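Local coordinates for protein GDSL-like Lipase (Parabacteroides distasonis, PDB 3P94) that probably hydrolyses ester bonds as a serine hydrolase of the GDSL-like (SGNH) family, perhaps acting on lysophospholipids, at residues S23-D34 with F44-S55; T157-M165 with G187-A198. All coordinates share one frame; numbering follows the deposited sequence. Where two conformers were deposited one is given.

Contact 1 of 2, residues S23-D34 with F44-S55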
loop_
_atom_site.group_PDB
_atom_site.type_symbol
_atom_site.label_atom_id
_atom_site.label_comp_id
_atom_site.label_asym_id
_atom_site.label_seq_id
_atom_site.Cartn_x
_atom_site.Cartn_y
_atom_site.Cartn_z
ATOM N N SER A 23 -12.613 -7.107 12.428
ATOM C CA SER A 23 -12.135 -5.724 12.424
ATOM C C SER A 23 -12.825 -4.918 11.324
ATOM O O SER A 23 -13.675 -5.451 10.608
ATOM C CB SER A 23 -10.618 -5.685 12.269
ATOM O OG SER A 23 -10.189 -6.331 11.081
ATOM N N ASN A 24 -12.473 -3.627 11.200
ATOM C CA ASN A 24 -13.102 -2.724 10.249
ATOM C C ASN A 24 -12.317 -2.682 8.924
ATOM O O ASN A 24 -12.691 -3.367 7.968
ATOM C CB ASN A 24 -13.259 -1.336 10.877
ATOM C CG ASN A 24 -13.878 -0.290 9.989
ATOM O OD1 ASN A 24 -14.764 -0.554 9.188
ATOM N ND2 ASN A 24 -13.424 0.934 10.122
ATOM N N VAL A 25 -11.234 -1.886 8.866
ATOM C CA VAL A 25 -10.408 -1.732 7.669
ATOM C C VAL A 25 -8.949 -1.879 8.053
ATOM O O VAL A 25 -8.484 -1.228 8.993
ATOM C CB VAL A 25 -10.640 -0.368 6.938
ATOM C CG1 VAL A 25 -9.747 -0.240 5.707
ATOM C CG2 VAL A 25 -12.107 -0.152 6.557
ATOM N N VAL A 26 -8.223 -2.701 7.305
ATOM C CA VAL A 26 -6.808 -2.912 7.497
ATOM C C VAL A 26 -6.063 -2.182 6.368
ATOM O O VAL A 26 -6.456 -2.294 5.211
ATOM C CB VAL A 26 -6.482 -4.429 7.546
ATOM C CG1 VAL A 26 -4.975 -4.694 7.402
ATOM C CG2 VAL A 26 -7.026 -5.059 8.830
ATOM N N PHE A 27 -5.030 -1.412 6.714
ATOM C CA PHE A 27 -4.174 -0.735 5.737
ATOM C C PHE A 27 -2.919 -1.583 5.564
ATOM O O PHE A 27 -2.102 -1.687 6.489
ATOM C CB PHE A 27 -3.826 0.708 6.173
ATOM C CG PHE A 27 -4.873 1.756 5.844
ATOM C CD1 PHE A 27 -6.155 1.668 6.365
ATOM C CD2 PHE A 27 -4.557 2.853 5.049
ATOM C CE1 PHE A 27 -7.119 2.625 6.047
ATOM C CE2 PHE A 27 -5.508 3.828 4.759
ATOM C CZ PHE A 27 -6.781 3.714 5.268
HETATM N N MSE A 28 -2.804 -2.227 4.399
HETATM C CA MSE A 28 -1.669 -3.078 4.029
HETATM C C MSE A 28 -0.726 -2.231 3.168
HETATM O O MSE A 28 -1.164 -1.575 2.210
HETATM C CB MSE A 28 -2.214 -4.344 3.295
HETATM C CG MSE A 28 -1.163 -5.270 2.706
HETATM SE SE MSE A 28 0.245 -5.790 3.985
HETATM C CE MSE A 28 -0.754 -6.372 5.408
ATOM N N GLY A 29 0.550 -2.205 3.540
ATOM C CA GLY A 29 1.507 -1.426 2.783
ATOM C C GLY A 29 2.960 -1.510 3.191
ATOM O O GLY A 29 3.381 -2.358 3.990
ATOM N N ASN A 30 3.724 -0.613 2.599
ATOM C CA ASN A 30 5.167 -0.476 2.741
ATOM C C ASN A 30 5.521 0.730 3.635
ATOM O O ASN A 30 4.790 1.020 4.588
ATOM C CB ASN A 30 5.784 -0.348 1.346
ATOM C CG ASN A 30 5.150 0.707 0.450
ATOM O OD1 ASN A 30 4.802 1.831 0.870
ATOM N ND2 ASN A 30 5.009 0.371 -0.814
ATOM N N SER A 31 6.645 1.420 3.319
ATOM C CA SER A 31 7.147 2.578 4.068
ATOM C C SER A 31 6.176 3.774 4.030
ATOM O O SER A 31 6.146 4.570 4.973
ATOM C CB SER A 31 8.522 2.996 3.548
ATOM O OG SER A 31 8.580 2.964 2.130
ATOM N N ILE A 32 5.379 3.898 2.965
ATOM C CA ILE A 32 4.394 4.993 2.867
ATOM C C ILE A 32 3.287 4.774 3.920
ATOM O O ILE A 32 2.917 5.717 4.616
ATOM C CB ILE A 32 3.849 5.169 1.430
ATOM C CG1 ILE A 32 5.021 5.600 0.500
ATOM C CG2 ILE A 32 2.722 6.205 1.398
ATOM C CD1 ILE A 32 4.749 5.508 -0.982
ATOM N N THR A 33 2.812 3.535 4.078
ATOM C CA THR A 33 1.814 3.217 5.099
ATOM C C THR A 33 2.497 3.276 6.484
ATOM O O THR A 33 1.932 3.835 7.418
ATOM C CB THR A 33 1.144 1.850 4.809
ATOM O OG1 THR A 33 0.557 1.884 3.504
ATOM C CG2 THR A 33 0.060 1.505 5.824
ATOM N N ASP A 34 3.723 2.729 6.598
ATOM C CA ASP A 34 4.488 2.723 7.866
ATOM C C ASP A 34 4.859 4.160 8.358
ATOM O O ASP A 34 5.003 4.384 9.558
ATOM C CB ASP A 34 5.760 1.860 7.742
ATOM C CG ASP A 34 6.249 1.221 9.038
ATOM O OD1 ASP A 34 5.606 1.432 10.093
ATOM O OD2 ASP A 34 7.239 0.469 8.988
ATOM N N PHE A 44 -5.268 6.371 12.221
ATOM C CA PHE A 44 -5.857 5.037 12.212
ATOM C C PHE A 44 -6.847 4.868 13.366
ATOM O O PHE A 44 -7.949 4.394 13.133
ATOM C CB PHE A 44 -4.768 3.957 12.247
ATOM C CG PHE A 44 -3.827 4.045 11.069
ATOM C CD1 PHE A 44 -4.188 3.531 9.828
ATOM C CD2 PHE A 44 -2.591 4.681 11.190
ATOM C CE1 PHE A 44 -3.319 3.619 8.734
ATOM C CE2 PHE A 44 -1.732 4.790 10.083
ATOM C CZ PHE A 44 -2.105 4.255 8.865
ATOM N N ILE A 45 -6.465 5.275 14.588
ATOM C CA ILE A 45 -7.283 5.122 15.792
ATOM C C ILE A 45 -8.625 5.884 15.682
ATOM O O ILE A 45 -9.647 5.305 16.028
ATOM C CB ILE A 45 -6.456 5.536 17.054
ATOM C CG1 ILE A 45 -5.454 4.437 17.478
ATOM C CG2 ILE A 45 -7.312 5.990 18.199
ATOM C CD1 ILE A 45 -4.079 5.014 18.059
ATOM N N ARG A 46 -8.636 7.150 15.203
ATOM C CA ARG A 46 -9.887 7.938 15.124
ATOM C C ARG A 46 -10.880 7.399 14.083
ATOM O O ARG A 46 -12.076 7.668 14.174
ATOM C CB ARG A 46 -9.614 9.430 14.878
ATOM C CG ARG A 46 -9.051 9.802 13.495
ATOM C CD ARG A 46 -8.586 11.248 13.509
ATOM N NE ARG A 46 -8.092 11.682 12.201
ATOM C CZ ARG A 46 -6.840 12.046 11.957
ATOM N NH1 ARG A 46 -5.934 12.035 12.930
ATOM N NH2 ARG A 46 -6.482 12.427 10.739
ATOM N N ASN A 47 -10.396 6.604 13.125
ATOM C CA ASN A 47 -11.247 6.026 12.094
ATOM C C ASN A 47 -11.484 4.525 12.293
ATOM O O ASN A 47 -12.200 3.912 11.494
ATOM C CB ASN A 47 -10.601 6.266 10.750
ATOM C CG ASN A 47 -10.665 7.687 10.294
ATOM O OD1 ASN A 47 -11.741 8.214 10.014
ATOM N ND2 ASN A 47 -9.510 8.326 10.176
ATOM N N ASN A 48 -10.891 3.936 13.350
ATOM C CA ASN A 48 -10.942 2.509 13.660
ATOM C C ASN A 48 -10.329 1.715 12.490
ATOM O O ASN A 48 -10.918 0.767 11.985
ATOM C CB ASN A 48 -12.371 2.029 14.025
ATOM C CG ASN A 48 -12.453 0.605 14.549
ATOM O OD1 ASN A 48 -11.503 0.064 15.139
ATOM N ND2 ASN A 48 -13.595 -0.040 14.320
ATOM N N PHE A 49 -9.145 2.147 12.041
ATOM C CA PHE A 49 -8.374 1.472 10.999
ATOM C C PHE A 49 -7.212 0.730 11.649
ATOM O O PHE A 49 -6.700 1.178 12.680
ATOM C CB PHE A 49 -7.850 2.463 9.934
ATOM C CG PHE A 49 -8.868 3.252 9.136
ATOM C CD1 PHE A 49 -10.163 2.771 8.952
ATOM C CD2 PHE A 49 -8.515 4.446 8.516
ATOM C CE1 PHE A 49 -11.092 3.489 8.191
ATOM C CE2 PHE A 49 -9.442 5.158 7.744
ATOM C CZ PHE A 49 -10.726 4.678 7.594
ATOM N N VAL A 50 -6.799 -0.391 11.052
ATOM C CA VAL A 50 -5.683 -1.190 11.555
ATOM C C VAL A 50 -4.492 -0.928 10.634
ATOM O O VAL A 50 -4.578 -1.197 9.440
ATOM C CB VAL A 50 -6.035 -2.699 11.670
ATOM C CG1 VAL A 50 -4.826 -3.518 12.102
ATOM C CG2 VAL A 50 -7.191 -2.922 12.632
ATOM N N ASP A 51 -3.399 -0.390 11.185
ATOM C CA ASP A 51 -2.192 -0.055 10.424
ATOM C C ASP A 51 -1.264 -1.273 10.369
ATOM O O ASP A 51 -0.777 -1.737 11.398
ATOM C CB ASP A 51 -1.507 1.175 11.073
ATOM C CG ASP A 51 -0.099 1.520 10.603
ATOM O OD1 ASP A 51 0.298 1.061 9.487
ATOM O OD2 ASP A 51 0.595 2.285 11.325
ATOM N N ARG A 52 -1.041 -1.798 9.165
ATOM C CA ARG A 52 -0.174 -2.955 8.973
ATOM C C ARG A 52 0.898 -2.676 7.900
ATOM O O ARG A 52 1.336 -3.588 7.197
ATOM C CB ARG A 52 -1.003 -4.226 8.664
ATOM C CG ARG A 52 -1.800 -4.779 9.874
ATOM C CD ARG A 52 -0.863 -5.260 10.987
ATOM N NE ARG A 52 -1.540 -5.736 12.194
ATOM C CZ ARG A 52 -1.782 -4.987 13.265
ATOM N NH1 ARG A 52 -1.445 -3.707 13.281
ATOM N NH2 ARG A 52 -2.377 -5.511 14.325
ATOM N N GLY A 53 1.358 -1.423 7.837
ATOM C CA GLY A 53 2.432 -1.030 6.929
ATOM C C GLY A 53 3.789 -1.432 7.479
ATOM O O GLY A 53 3.997 -1.364 8.690
ATOM N N ILE A 54 4.700 -1.914 6.621
ATOM C CA ILE A 54 6.065 -2.287 7.045
ATOM C C ILE A 54 7.072 -1.703 6.062
ATOM O O ILE A 54 7.073 -2.081 4.880
ATOM C CB ILE A 54 6.293 -3.814 7.236
ATOM C CG1 ILE A 54 5.413 -4.380 8.375
ATOM C CG2 ILE A 54 7.788 -4.086 7.563
ATOM C CD1 ILE A 54 5.569 -5.900 8.654
ATOM N N SER A 55 7.960 -0.816 6.568
ATOM C CA SER A 55 8.994 -0.172 5.767
ATOM C C SER A 55 9.809 -1.161 4.926
ATOM O O SER A 55 10.167 -2.226 5.417
ATOM C CB SER A 55 9.943 0.614 6.659
ATOM O OG SER A 55 9.253 1.705 7.242
HETATM O O HOH W 1 -10.574 -2.425 12.993
HETATM O O HOH W 2 2.146 4.031 10.089
#
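Val25 and Phe27 pair through their backbones with Val50 and Arg52, joining strands 25-29 and 49-53, whose N-to-C directions differ by 11°. Val50 N donates to Val25 O at 2.8 Å, Phe27 N to Val50 O at the same length, and Arg52 N to Phe27 O at 2.9 Å. Ile54 N donates to Gly29 O, carrying the parallel pairing on.

Aromatic packing occupies the face bearing Phe27 and Phe49. Phe44 turns its edge onto the Phe27 ring, a T-shaped pair with planes at 83° and CE1 of Phe44 3.8 Å from CG of Phe27. The Phe27 and Phe49 planes meet obliquely, with Phe27 CE1 over one face of the Phe49 ring, 3.4 Å from its CD2, and Asn47 CB over the opposite face, so this ring is clamped between the helix end and the first strand. On the other face of the sheet Val26 CG2 abuts Val50 CB, while Arg52 folds back to lay its guanidinium against Val50 CG1.

Polar contacts close both ends. Asn24 ND2 donates to Asn48 O at 3.1 Å, in its own amide plane but above that of the carbonyl. Asp34 reaches Ser55 because its chi1 of -151° swings CG roughly opposite the backbone N, and OD2 accepts both Ser55 N, at 2.8 Å, and Ser55 OG; Arg11 pairs with OD1. Within 44-55, Asp51 OD1 accepts from Gly53 N, an Asx turn.

Parallel pairing of the first two strands, with Ser31 just beyond the first and at the start of a helix N-capped by Asn30, is characteristic of the flavodoxin-like SGNH hydrolase fold, where the GDSL-type motif supplies the serine; Ser31 OG, bonded to His182 NE2, is probably that nucleophile.

Contact 2 of 2, residues T157-M165 with G187-A198; sequences TYVDYHSAM and GYKIMEKIVLEA
The Tyr161 ring is sandwiched: CG1 of Val159, from its own segment, lies over one face toward its rim, and the selenomethionine Met191 lies over the opposite one. Met191 CG stands 3.9 Å from the centroid of the Tyr161 ring and 19° off the normal, a CH-pi contact. Its selenium is farther out, 4.8 Å from the same centroid but almost exactly on the normal, making a longer Met-aromatic contact. The bend at chi3 (70°) returns the terminal methyl to the ring, near Tyr161 CE2. Met191 O approaches Tyr161 CE1 at 3.4 Å. Beyond the ring, Tyr161 OH lies against Val195, 3.3 Å from CB and close to CG2 as well.

Along strand 157-159 the meeting is between branched side chains and a small one. Val159 divides its methyls: CG1 touches CG2 of Ile194 at 3.6 Å, and CG2 rests on CB of Ala198 at 3.5 Å. Thr157 CG2 comes to the same Ala198 methyl, while Thr157 OG1 is bonded to Thr202 farther along the helix.

Farther along helix 161-165, Ala164 and Met165 complete the interface. CB of Ala164 meets CD1 of Ile194 at 3.6 Å and, less closely, CG2 of Ile190. Met165, also selenomethionine, runs antiparallel to the Ile190 side chain, its CG against Ile190 CG2; its selenium lies 3.7 Å from Met191 CG, and its methyl reaches the backbone of Gly187. The short helix starts at Asp160, whose carboxylate caps it by accepting from Ser163 N and also takes Ser163 OG.

No hydrogen bond crosses between 157-165 and 187-198, and segment 187-198 runs nearly antiparallel to strand 157-159 (173°). Between these segments, methyl, selenium and aromatic surfaces meet, and shape fit probably sets the position, with the Thr157-Thr202 bond just beyond.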
loop_
_atom_site.group_PDB
_atom_site.type_symbol
_atom_site.label_atom_id
_atom_site.label_comp_id
_atom_site.label_asym_id
_atom_site.label_seq_id
_atom_site.Cartn_x
_atom_site.Cartn_y
_atom_site.Cartn_z
ATOM N N THR A 157 -12.793 -0.905 -5.713
ATOM C CA THR A 157 -12.583 0.540 -5.623
ATOM C C THR A 157 -11.101 0.860 -5.916
ATOM O O THR A 157 -10.214 0.175 -5.394
ATOM C CB THR A 157 -13.008 1.040 -4.221
ATOM O OG1 THR A 157 -14.399 0.783 -4.044
ATOM C CG2 THR A 157 -12.726 2.530 -4.007
ATOM N N TYR A 158 -10.845 1.892 -6.750
ATOM C CA TYR A 158 -9.487 2.348 -7.060
ATOM C C TYR A 158 -9.294 3.748 -6.466
ATOM O O TYR A 158 -10.102 4.642 -6.718
ATOM C CB TYR A 158 -9.221 2.331 -8.578
ATOM C CG TYR A 158 -7.830 2.789 -8.981
ATOM C CD1 TYR A 158 -6.726 1.951 -8.829
ATOM C CD2 TYR A 158 -7.627 4.038 -9.571
ATOM C CE1 TYR A 158 -5.448 2.360 -9.218
ATOM C CE2 TYR A 158 -6.359 4.451 -9.978
ATOM C CZ TYR A 158 -5.274 3.607 -9.804
ATOM O OH TYR A 158 -4.031 4.008 -10.225
ATOM N N VAL A 159 -8.262 3.915 -5.635
ATOM C CA VAL A 159 -7.942 5.175 -4.963
ATOM C C VAL A 159 -6.825 5.841 -5.758
ATOM O O VAL A 159 -5.685 5.357 -5.748
ATOM C CB VAL A 159 -7.570 4.934 -3.469
ATOM C CG1 VAL A 159 -7.091 6.207 -2.792
ATOM C CG2 VAL A 159 -8.741 4.345 -2.702
ATOM N N ASP A 160 -7.152 6.939 -6.457
ATOM C CA ASP A 160 -6.176 7.616 -7.298
ATOM C C ASP A 160 -5.423 8.739 -6.559
ATOM O O ASP A 160 -5.642 9.944 -6.793
ATOM C CB ASP A 160 -6.827 8.138 -8.586
ATOM C CG ASP A 160 -5.850 8.528 -9.689
ATOM O OD1 ASP A 160 -4.623 8.378 -9.486
ATOM O OD2 ASP A 160 -6.312 8.950 -10.760
ATOM N N TYR A 161 -4.454 8.328 -5.733
ATOM C CA TYR A 161 -3.555 9.275 -5.076
ATOM C C TYR A 161 -2.668 9.973 -6.102
ATOM O O TYR A 161 -2.379 11.160 -5.965
ATOM C CB TYR A 161 -2.615 8.543 -4.102
ATOM C CG TYR A 161 -3.219 7.870 -2.893
ATOM C CD1 TYR A 161 -4.203 8.502 -2.140
ATOM C CD2 TYR A 161 -2.688 6.682 -2.401
ATOM C CE1 TYR A 161 -4.696 7.927 -0.969
ATOM C CE2 TYR A 161 -3.165 6.104 -1.230
ATOM C CZ TYR A 161 -4.166 6.731 -0.515
ATOM O OH TYR A 161 -4.632 6.155 0.636
ATOM N N HIS A 162 -2.178 9.190 -7.088
ATOM C CA HIS A 162 -1.207 9.583 -8.115
ATOM C C HIS A 162 -1.619 10.847 -8.885
ATOM O O HIS A 162 -0.818 11.781 -8.948
ATOM C CB HIS A 162 -0.950 8.409 -9.093
ATOM C CG HIS A 162 0.243 8.619 -9.982
ATOM N ND1 HIS A 162 0.190 9.466 -11.077
ATOM C CD2 HIS A 162 1.489 8.088 -9.903
ATOM C CE1 HIS A 162 1.401 9.431 -11.621
ATOM N NE2 HIS A 162 2.213 8.612 -10.958
ATOM N N SER A 163 -2.846 10.898 -9.451
ATOM C CA SER A 163 -3.295 12.076 -10.203
ATOM C C SER A 163 -3.394 13.333 -9.323
ATOM O O SER A 163 -3.137 14.445 -9.805
ATOM C CB SER A 163 -4.637 11.812 -10.876
ATOM O OG SER A 163 -4.520 10.730 -11.787
ATOM N N ALA A 164 -3.744 13.152 -8.040
ATOM C CA ALA A 164 -3.890 14.243 -7.075
ATOM C C ALA A 164 -2.550 14.796 -6.571
ATOM O O ALA A 164 -2.514 15.915 -6.055
ATOM C CB ALA A 164 -4.705 13.766 -5.886
HETATM N N MSE A 165 -1.461 14.018 -6.679
HETATM C CA MSE A 165 -0.177 14.435 -6.103
HETATM C C MSE A 165 0.971 14.643 -7.106
HETATM O O MSE A 165 1.981 15.246 -6.728
HETATM C CB MSE A 165 0.274 13.378 -5.072
HETATM C CG MSE A 165 -0.705 13.201 -3.920
HETATM SE SE MSE A 165 -0.296 11.623 -2.864
HETATM C CE MSE A 165 1.073 12.411 -1.722
ATOM N N GLY A 187 1.280 15.754 2.254
ATOM C CA GLY A 187 0.952 14.683 1.329
ATOM C C GLY A 187 -0.023 13.715 1.949
ATOM O O GLY A 187 -0.999 13.338 1.305
ATOM N N TYR A 188 0.198 13.348 3.231
ATOM C CA TYR A 188 -0.697 12.424 3.944
ATOM C C TYR A 188 -2.106 12.988 4.088
ATOM O O TYR A 188 -3.058 12.213 4.079
ATOM C CB TYR A 188 -0.138 12.053 5.325
ATOM C CG TYR A 188 0.923 10.976 5.264
ATOM C CD1 TYR A 188 0.640 9.719 4.732
ATOM C CD2 TYR A 188 2.219 11.221 5.705
ATOM C CE1 TYR A 188 1.614 8.726 4.663
ATOM C CE2 TYR A 188 3.202 10.233 5.647
ATOM C CZ TYR A 188 2.893 8.986 5.126
ATOM O OH TYR A 188 3.864 8.018 5.064
ATOM N N LYS A 189 -2.242 14.324 4.215
ATOM C CA LYS A 189 -3.548 14.971 4.340
ATOM C C LYS A 189 -4.319 14.899 3.012
ATOM O O LYS A 189 -5.541 14.701 3.036
ATOM C CB LYS A 189 -3.405 16.417 4.856
ATOM C CG LYS A 189 -3.044 16.495 6.355
ATOM C CD LYS A 189 -4.249 16.189 7.265
ATOM C CE LYS A 189 -3.866 15.694 8.637
ATOM N NZ LYS A 189 -5.070 15.272 9.402
ATOM N N ILE A 190 -3.610 14.993 1.857
ATOM C CA ILE A 190 -4.239 14.820 0.529
ATOM C C ILE A 190 -4.761 13.377 0.449
ATOM O O ILE A 190 -5.915 13.138 0.095
ATOM C CB ILE A 190 -3.253 15.150 -0.647
ATOM C CG1 ILE A 190 -2.988 16.667 -0.746
ATOM C CG2 ILE A 190 -3.759 14.581 -2.007
ATOM C CD1 ILE A 190 -1.842 17.050 -1.618
HETATM N N MSE A 191 -3.904 12.426 0.816
HETATM C CA MSE A 191 -4.225 11.002 0.810
HETATM C C MSE A 191 -5.402 10.668 1.724
HETATM O O MSE A 191 -6.300 9.932 1.303
HETATM C CB MSE A 191 -3.002 10.182 1.217
HETATM C CG MSE A 191 -1.902 10.192 0.166
HETATM SE SE MSE A 191 -0.266 9.504 0.924
HETATM C CE MSE A 191 -0.737 7.682 1.121
ATOM N N GLU A 192 -5.411 11.211 2.961
ATOM C CA GLU A 192 -6.456 10.996 3.954
ATOM C C GLU A 192 -7.845 11.340 3.385
ATOM O O GLU A 192 -8.754 10.526 3.522
ATOM C CB GLU A 192 -6.161 11.812 5.224
ATOM C CG GLU A 192 -7.276 11.793 6.261
ATOM C CD GLU A 192 -7.022 12.566 7.542
ATOM O OE1 GLU A 192 -5.879 13.032 7.759
ATOM O OE2 GLU A 192 -7.975 12.688 8.342
ATOM N N LYS A 193 -7.990 12.516 2.736
ATOM C CA LYS A 193 -9.247 12.984 2.154
ATOM C C LYS A 193 -9.760 12.016 1.089
ATOM O O LYS A 193 -10.924 11.639 1.135
ATOM C CB LYS A 193 -9.076 14.406 1.575
ATOM C CG LYS A 193 -10.376 15.042 1.099
ATOM C CD LYS A 193 -10.139 16.430 0.557
ATOM N N ILE A 194 -8.882 11.572 0.173
ATOM C CA ILE A 194 -9.229 10.674 -0.933
ATOM C C ILE A 194 -9.593 9.257 -0.429
ATOM O O ILE A 194 -10.603 8.702 -0.866
ATOM C CB ILE A 194 -8.063 10.629 -1.967
ATOM C CG1 ILE A 194 -7.824 12.030 -2.578
ATOM C CG2 ILE A 194 -8.333 9.587 -3.079
ATOM C CD1 ILE A 194 -6.496 12.191 -3.221
ATOM N N VAL A 195 -8.779 8.677 0.473
ATOM C CA VAL A 195 -9.021 7.315 0.961
ATOM C C VAL A 195 -10.262 7.262 1.869
ATOM O O VAL A 195 -10.980 6.266 1.824
ATOM C CB VAL A 195 -7.762 6.672 1.614
ATOM C CG1 VAL A 195 -7.482 7.202 3.029
ATOM C CG2 VAL A 195 -7.843 5.152 1.599
ATOM N N LEU A 196 -10.537 8.325 2.659
ATOM C CA LEU A 196 -11.725 8.331 3.519
ATOM C C LEU A 196 -13.002 8.312 2.675
ATOM O O LEU A 196 -13.940 7.603 3.020
ATOM C CB LEU A 196 -11.749 9.526 4.479
ATOM C CG LEU A 196 -10.831 9.447 5.716
ATOM C CD1 LEU A 196 -10.882 10.743 6.479
ATOM C CD2 LEU A 196 -11.197 8.274 6.629
ATOM N N GLU A 197 -13.015 9.063 1.562
ATOM C CA GLU A 197 -14.153 9.132 0.634
ATOM C C GLU A 197 -14.355 7.758 -0.037
ATOM O O GLU A 197 -15.488 7.303 -0.145
ATOM C CB GLU A 197 -13.907 10.231 -0.413
ATOM C CG GLU A 197 -15.161 10.766 -1.082
ATOM C CD GLU A 197 -14.959 12.004 -1.939
ATOM O OE1 GLU A 197 -14.052 12.813 -1.630
ATOM O OE2 GLU A 197 -15.734 12.183 -2.906
ATOM N N ALA A 198 -13.255 7.089 -0.439
ATOM C CA ALA A 198 -13.303 5.758 -1.056
ATOM C C ALA A 198 -13.813 4.690 -0.071
ATOM O O ALA A 198 -14.657 3.884 -0.447
ATOM C CB ALA A 198 -11.931 5.374 -1.572
#

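Contacts 1 and 2 lie at different positions on one five-stranded parallel sheet, their centres about 14 Å apart. Contact 1 pairs outermost strand 49-53 with its neighbour 23-29, and contact 2 packs the strand at the other edge, 157-159, on helix 185-202. That helix connects them: Leu196 CD2 packs 3.7 Å from Phe49 CE2, Arg46 NH2 makes a 2.8 Å salt bridge with Glu192 OE2, and Tyr188 OH probably hydrogen-bonds Ile32 O. Ile32 follows Ser31, which probably forms the catalytic triad with His182 and Asp179, as the charge-relay geometry suggests. His182 and Asp179 belong to the chain between the segments of contact 2, shortly before helix 185-202.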